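PDB 2WNW: activated BY transcription factor SSRB from Salmonella enterica, which is a glycosyl hydrolase family 30 protein, also named SrfJ, that joins a TIM barrel to a beta-sandwich domain. Local coordinates for residues A[61-66]-A[359-364]; A[70-75]-A[124-129]. All coordinates share one frame; numbering follows the deposited sequence.

How the interactions relate
Both contacts lie on the same side of the chain's centre and use helix 65-76. Their centres are about 11 Å apart. The helix belongs to the crossover between the barrel strands 48-51 and 85-90 of the TIM-barrel domain. Interaction 1 joins the start of this helix to strand 360-363, an outermost strand of a small three-stranded sheet late in the domain. Interaction 2 uses the second half of the helix, 70-75, against helix 124-133 of the next crossover. Along the chain the order is 61-66, 70-75, 124-129, 359-364. The contacts also touch directly, through Met-63 on Phe-71 and Leu-361 on Gln-70. One helix thus links the small sheet to a neighbouring barrel helix.

Interaction 1. Residues A[61-66]-A[359-364]; sequences NSMSEK and DVLRRN
The carboxylate of Asp-359 meets Ser-64 and is gripped by several hydroxyls. Its OD1 is hydrogen-bonded by Tyr-354 OH and Thr-67 OG1. Asp-359 OD2 lies 3.0 Å from Ser-64 OG, a distance that fits a hydrogen bond. That bond is not settled, because Ser-64 OG also pairs with Thr-67 OG1 and has one proton to give. Ser-64 is the N-cap of helix 65-76. Through Ser-64 the carboxylate lies near the N-terminal end of the helix, whose dipole would probably favour its negative charge. Asp-359 extends its CG opposite the backbone N (chi1 -176°), which carries the carboxylate over to the serine. The two bonds to OD1, with Ser-64 OG near OD2, probably limit the carboxylate's rotation.

Asp-359 is also part of the turn that leads into strand 360-363. Asp-359 and Val-360 both face Asp-355, which makes a G1 beta bulge. The strand is antiparallel to strand 352-355, and both belong to the small mixed sheet that packs against helix 65-76. Tyr-354, from strand 352-355, also touches Met-63.

The apolar half of the contact is a single meeting of methyl groups. Met-63 and Leu-361 cross at about a right angle. The Met-63 chain runs out straight at chi2 and then bends at chi3 (141°), which brings its end nearer the strand. Met-63 CE comes 3.3 Å from Leu-361 CD1. This is closer than normal van der Waals contact, so the exact place of the methyls is doubtful. Met-63 is buried. Leu-361 points toward segment 61-66 and rests on Thr-67 of the helix as well.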
loop_
_atom_site.group_PDB
_atom_site.type_symbol
_atom_site.label_atom_id
_atom_site.label_comp_id
_atom_site.label_asym_id
_atom_site.label_seq_id
_atom_site.Cartn_x
_atom_site.Cartn_y
_atom_site.Cartn_z
ATOM N N ASN A 61 -10.568 -39.676 5.198
ATOM C CA ASN A 61 -10.855 -41.035 5.640
ATOM C C ASN A 61 -11.044 -41.999 4.465
ATOM O O ASN A 61 -10.817 -43.199 4.604
ATOM C CB ASN A 61 -12.111 -41.063 6.520
ATOM C CG ASN A 61 -11.906 -40.401 7.876
ATOM O OD1 ASN A 61 -10.777 -40.152 8.303
ATOM N ND2 ASN A 61 -13.006 -40.134 8.570
ATOM N N SER A 62 -11.451 -41.477 3.310
ATOM C CA SER A 62 -11.680 -42.317 2.137
ATOM C C SER A 62 -10.409 -42.637 1.357
ATOM O O SER A 62 -10.446 -43.413 0.401
ATOM C CB SER A 62 -12.690 -41.651 1.198
ATOM O OG SER A 62 -12.093 -40.579 0.485
ATOM N N MET A 63 -9.286 -42.044 1.755
ATOM C CA MET A 63 -8.016 -42.281 1.067
ATOM C C MET A 63 -7.387 -43.600 1.491
ATOM O O MET A 63 -7.591 -44.066 2.617
ATOM C CB MET A 63 -7.008 -41.171 1.379
ATOM C CG MET A 63 -7.464 -39.757 1.083
ATOM S SD MET A 63 -6.210 -38.589 1.647
ATOM C CE MET A 63 -6.276 -37.386 0.322
ATOM N N SER A 64 -6.612 -44.195 0.588
ATOM C CA SER A 64 -5.918 -45.436 0.895
ATOM C C SER A 64 -4.888 -45.044 1.944
ATOM O O SER A 64 -4.583 -43.861 2.100
ATOM C CB SER A 64 -5.210 -45.977 -0.346
ATOM O OG SER A 64 -4.161 -45.113 -0.749
ATOM N N GLU A 65 -4.343 -46.016 2.665
ATOM C CA GLU A 65 -3.362 -45.687 3.687
ATOM C C GLU A 65 -2.123 -45.049 3.066
ATOM O O GLU A 65 -1.482 -44.189 3.677
ATOM C CB GLU A 65 -2.976 -46.936 4.482
ATOM C CG GLU A 65 -2.864 -46.665 5.975
ATOM C CD GLU A 65 -4.169 -46.154 6.577
ATOM O OE1 GLU A 65 -4.152 -45.705 7.741
ATOM O OE2 GLU A 65 -5.214 -46.208 5.894
ATOM N N LYS A 66 -1.796 -45.466 1.847
ATOM C CA LYS A 66 -0.644 -44.923 1.137
ATOM C C LYS A 66 -0.879 -43.440 0.857
ATOM O O LYS A 66 -0.019 -42.599 1.118
ATOM C CB LYS A 66 -0.443 -45.673 -0.183
ATOM C CG LYS A 66 0.765 -45.224 -0.990
ATOM C CD LYS A 66 0.925 -46.072 -2.249
ATOM C CE LYS A 66 2.173 -45.689 -3.037
ATOM N NZ LYS A 66 2.364 -46.568 -4.235
ATOM N N ASP A 359 -8.185 -43.323 -6.573
ATOM C CA ASP A 359 -7.225 -43.079 -5.502
ATOM C C ASP A 359 -6.114 -42.164 -6.002
ATOM O O ASP A 359 -4.929 -42.450 -5.832
ATOM C CB ASP A 359 -6.651 -44.409 -4.999
ATOM C CG ASP A 359 -5.721 -44.236 -3.809
ATOM O OD1 ASP A 359 -6.002 -43.376 -2.945
ATOM O OD2 ASP A 359 -4.715 -44.973 -3.730
ATOM N N VAL A 360 -6.519 -41.054 -6.617
ATOM C CA VAL A 360 -5.584 -40.075 -7.158
ATOM C C VAL A 360 -5.664 -38.732 -6.430
ATOM O O VAL A 360 -6.743 -38.154 -6.281
ATOM C CB VAL A 360 -5.842 -39.832 -8.661
ATOM C CG1 VAL A 360 -4.929 -38.726 -9.177
ATOM C CG2 VAL A 360 -5.605 -41.117 -9.442
ATOM N N LEU A 361 -4.504 -38.254 -5.990
ATOM C CA LEU A 361 -4.367 -36.986 -5.279
ATOM C C LEU A 361 -3.956 -35.925 -6.301
ATOM O O LEU A 361 -3.088 -36.171 -7.138
ATOM C CB LEU A 361 -3.288 -37.129 -4.199
ATOM C CG LEU A 361 -3.270 -36.176 -3.006
ATOM C CD1 LEU A 361 -4.575 -36.293 -2.249
ATOM C CD2 LEU A 361 -2.110 -36.523 -2.088
ATOM N N ARG A 362 -4.572 -34.748 -6.231
ATOM C CA ARG A 362 -4.276 -33.666 -7.172
ATOM C C ARG A 362 -3.950 -32.344 -6.475
ATOM O O ARG A 362 -4.683 -31.903 -5.588
ATOM C CB ARG A 362 -5.476 -33.469 -8.101
ATOM C CG ARG A 362 -5.465 -32.194 -8.920
ATOM C CD ARG A 362 -6.876 -31.627 -9.024
ATOM N NE ARG A 362 -7.840 -32.634 -9.462
ATOM C CZ ARG A 362 -9.160 -32.496 -9.379
ATOM N NH1 ARG A 362 -9.683 -31.389 -8.871
ATOM N NH2 ARG A 362 -9.959 -33.463 -9.808
ATOM N N ARG A 363 -2.851 -31.716 -6.885
ATOM C CA ARG A 363 -2.440 -30.436 -6.315
ATOM C C ARG A 363 -2.711 -29.303 -7.298
ATOM O O ARG A 363 -2.143 -29.270 -8.394
ATOM C CB ARG A 363 -0.950 -30.458 -5.964
ATOM C CG ARG A 363 -0.626 -31.182 -4.670
ATOM C CD ARG A 363 0.869 -31.266 -4.453
ATOM N NE ARG A 363 1.498 -32.153 -5.425
ATOM C CZ ARG A 363 2.811 -32.316 -5.545
ATOM N NH1 ARG A 363 3.639 -31.648 -4.752
ATOM N NH2 ARG A 363 3.297 -33.147 -6.459
ATOM N N ASN A 364 -3.578 -28.376 -6.904
ATOM C CA ASN A 364 -3.917 -27.241 -7.755
ATOM C C ASN A 364 -2.862 -26.143 -7.657
ATOM O O ASN A 364 -1.999 -26.182 -6.781
ATOM C CB ASN A 364 -5.294 -26.698 -7.366
ATOM C CG ASN A 364 -6.411 -27.669 -7.705
ATOM O OD1 ASN A 364 -6.536 -28.100 -8.850
ATOM N ND2 ASN A 364 -7.223 -28.022 -6.710
#

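Interaction 2. Residues A[70-75]-A[124-129]; sequences QFLSLY and IPLISG
Leu-72 and Phe-71 of one TIM-barrel helix pack on Leu-126 and Gly-129 of another. The two helices, 65-76 and 124-133, come from successive crossovers of the barrel. Their segments cross at -52°, with axes 11.1 Å apart at the closest point.

The packing is tightest at Gly-129, where no side chain intervenes. Leu-72 CD1 rests directly on the backbone, 3.8 Å from Gly-129 C. The other branch of Leu-72 turns to Leu-126, with the two CD2 methyls 4.1 Å apart. Leu-126 CD2 also meets the edge of the Phe-71 ring, near its plane, 4.0 Å from Phe-71 CE2. Leu-126 reaches this spot because its CG is roughly opposite the backbone N (chi1 -151°). Leu-72 and Leu-126 both also touch Phe-60 of helix 54-61.

Away from these residues the contact is looser. Gln-70 is exposed, and Ser-73 and Ser-128 are partly exposed; none of the three touches the other segment. Ser-128 turns its hydroxyl back on its own helix. Ser-128 OG donates to Ile-124 O at 2.8 Å, from 38° out of the carbonyl plane, while Ser-128 N reaches the same oxygen from the opposite face.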
loop_
_atom_site.group_PDB
_atom_site.type_symbol
_atom_site.label_atom_id
_atom_site.label_comp_id
_atom_site.label_asym_id
_atom_site.label_seq_id
_atom_site.Cartn_x
_atom_site.Cartn_y
_atom_site.Cartn_z
ATOM N N GLN A 70 0.975 -39.753 2.097
ATOM C CA GLN A 70 1.461 -38.755 1.146
ATOM C C GLN A 70 0.799 -37.403 1.413
ATOM O O GLN A 70 1.466 -36.366 1.443
ATOM C CB GLN A 70 1.160 -39.197 -0.291
ATOM C CG GLN A 70 1.252 -38.063 -1.313
ATOM C CD GLN A 70 0.869 -38.490 -2.719
ATOM O OE1 GLN A 70 -0.140 -39.165 -2.923
ATOM N NE2 GLN A 70 1.669 -38.084 -3.699
ATOM N N PHE A 71 -0.519 -37.425 1.594
ATOM C CA PHE A 71 -1.284 -36.210 1.860
ATOM C C PHE A 71 -0.757 -35.467 3.085
ATOM O O PHE A 71 -0.477 -34.270 3.022
ATOM C CB PHE A 71 -2.761 -36.550 2.076
ATOM C CG PHE A 71 -3.594 -35.380 2.527
ATOM C CD1 PHE A 71 -3.933 -34.367 1.635
ATOM C CD2 PHE A 71 -4.006 -35.272 3.852
ATOM C CE1 PHE A 71 -4.670 -33.258 2.057
ATOM C CE2 PHE A 71 -4.743 -34.168 4.287
ATOM C CZ PHE A 71 -5.075 -33.159 3.386
ATOM N N LEU A 72 -0.625 -36.178 4.200
ATOM C CA LEU A 72 -0.144 -35.564 5.433
ATOM C C LEU A 72 1.281 -35.024 5.346
ATOM O O LEU A 72 1.583 -33.976 5.916
ATOM C CB LEU A 72 -0.252 -36.555 6.597
ATOM C CG LEU A 72 -1.675 -36.950 7.001
ATOM C CD1 LEU A 72 -1.618 -37.992 8.108
ATOM C CD2 LEU A 72 -2.444 -35.717 7.469
ATOM N N SER A 73 2.160 -35.733 4.641
ATOM C CA SER A 73 3.543 -35.277 4.500
ATOM C C SER A 73 3.616 -33.998 3.670
ATOM O O SER A 73 4.376 -33.081 3.979
ATOM C CB SER A 73 4.395 -36.355 3.825
ATOM O OG SER A 73 4.429 -37.539 4.603
ATOM N N LEU A 74 2.820 -33.953 2.608
ATOM C CA LEU A 74 2.786 -32.800 1.714
ATOM C C LEU A 74 2.427 -31.512 2.441
ATOM O O LEU A 74 2.990 -30.454 2.174
ATOM C CB LEU A 74 1.763 -33.047 0.602
ATOM C CG LEU A 74 2.210 -33.325 -0.837
ATOM C CD1 LEU A 74 3.686 -33.658 -0.920
ATOM C CD2 LEU A 74 1.352 -34.448 -1.384
ATOM N N TYR A 75 1.481 -31.614 3.363
ATOM C CA TYR A 75 1.008 -30.457 4.107
ATOM C C TYR A 75 1.698 -30.196 5.439
ATOM O O TYR A 75 1.989 -29.047 5.774
ATOM C CB TYR A 75 -0.490 -30.609 4.368
ATOM C CG TYR A 75 -1.407 -29.933 3.372
ATOM C CD1 TYR A 75 -2.604 -30.541 2.987
ATOM C CD2 TYR A 75 -1.133 -28.651 2.888
ATOM C CE1 TYR A 75 -3.510 -29.894 2.157
ATOM C CE2 TYR A 75 -2.040 -27.988 2.050
ATOM C CZ TYR A 75 -3.228 -28.617 1.696
ATOM O OH TYR A 75 -4.157 -27.968 0.914
ATOM N N ILE A 124 -11.335 -35.741 14.107
ATOM C CA ILE A 124 -10.180 -36.102 14.914
ATOM C C ILE A 124 -9.113 -36.963 14.234
ATOM O O ILE A 124 -7.920 -36.763 14.471
ATOM C CB ILE A 124 -10.646 -36.735 16.249
ATOM C CG1 ILE A 124 -11.453 -35.685 17.028
ATOM C CG2 ILE A 124 -9.451 -37.199 17.074
ATOM C CD1 ILE A 124 -11.868 -36.105 18.421
ATOM N N PRO A 125 -9.511 -37.927 13.385
ATOM C CA PRO A 125 -8.482 -38.746 12.729
ATOM C C PRO A 125 -7.541 -37.895 11.867
ATOM O O PRO A 125 -6.319 -38.035 11.935
ATOM C CB PRO A 125 -9.308 -39.726 11.899
ATOM C CG PRO A 125 -10.521 -39.926 12.752
ATOM C CD PRO A 125 -10.851 -38.501 13.167
ATOM N N LEU A 126 -8.117 -37.010 11.059
ATOM C CA LEU A 126 -7.327 -36.132 10.192
ATOM C C LEU A 126 -6.431 -35.223 11.037
ATOM O O LEU A 126 -5.217 -35.148 10.821
ATOM C CB LEU A 126 -8.255 -35.258 9.341
ATOM C CG LEU A 126 -7.788 -34.773 7.962
ATOM C CD1 LEU A 126 -8.650 -33.586 7.559
ATOM C CD2 LEU A 126 -6.319 -34.389 7.972
ATOM N N ILE A 127 -7.036 -34.530 11.999
ATOM C CA ILE A 127 -6.295 -33.620 12.870
ATOM C C ILE A 127 -5.167 -34.332 13.611
ATOM O O ILE A 127 -4.047 -33.823 13.687
ATOM C CB ILE A 127 -7.227 -32.955 13.907
ATOM C CG1 ILE A 127 -8.308 -32.144 13.190
ATOM C CG2 ILE A 127 -6.422 -32.042 14.819
ATOM C CD1 ILE A 127 -9.400 -31.638 14.108
ATOM N N SER A 128 -5.462 -35.507 14.158
ATOM C CA SER A 128 -4.452 -36.270 14.885
ATOM C C SER A 128 -3.302 -36.656 13.964
ATOM O O SER A 128 -2.137 -36.629 14.364
ATOM C CB SER A 128 -5.074 -37.525 15.496
ATOM O OG SER A 128 -6.052 -37.173 16.457
ATOM N N GLY A 129 -3.632 -37.013 12.727
ATOM C CA GLY A 129 -2.605 -37.385 11.773
ATOM C C GLY A 129 -1.668 -36.224 11.493
ATOM O O GLY A 129 -0.450 -36.400 11.409
#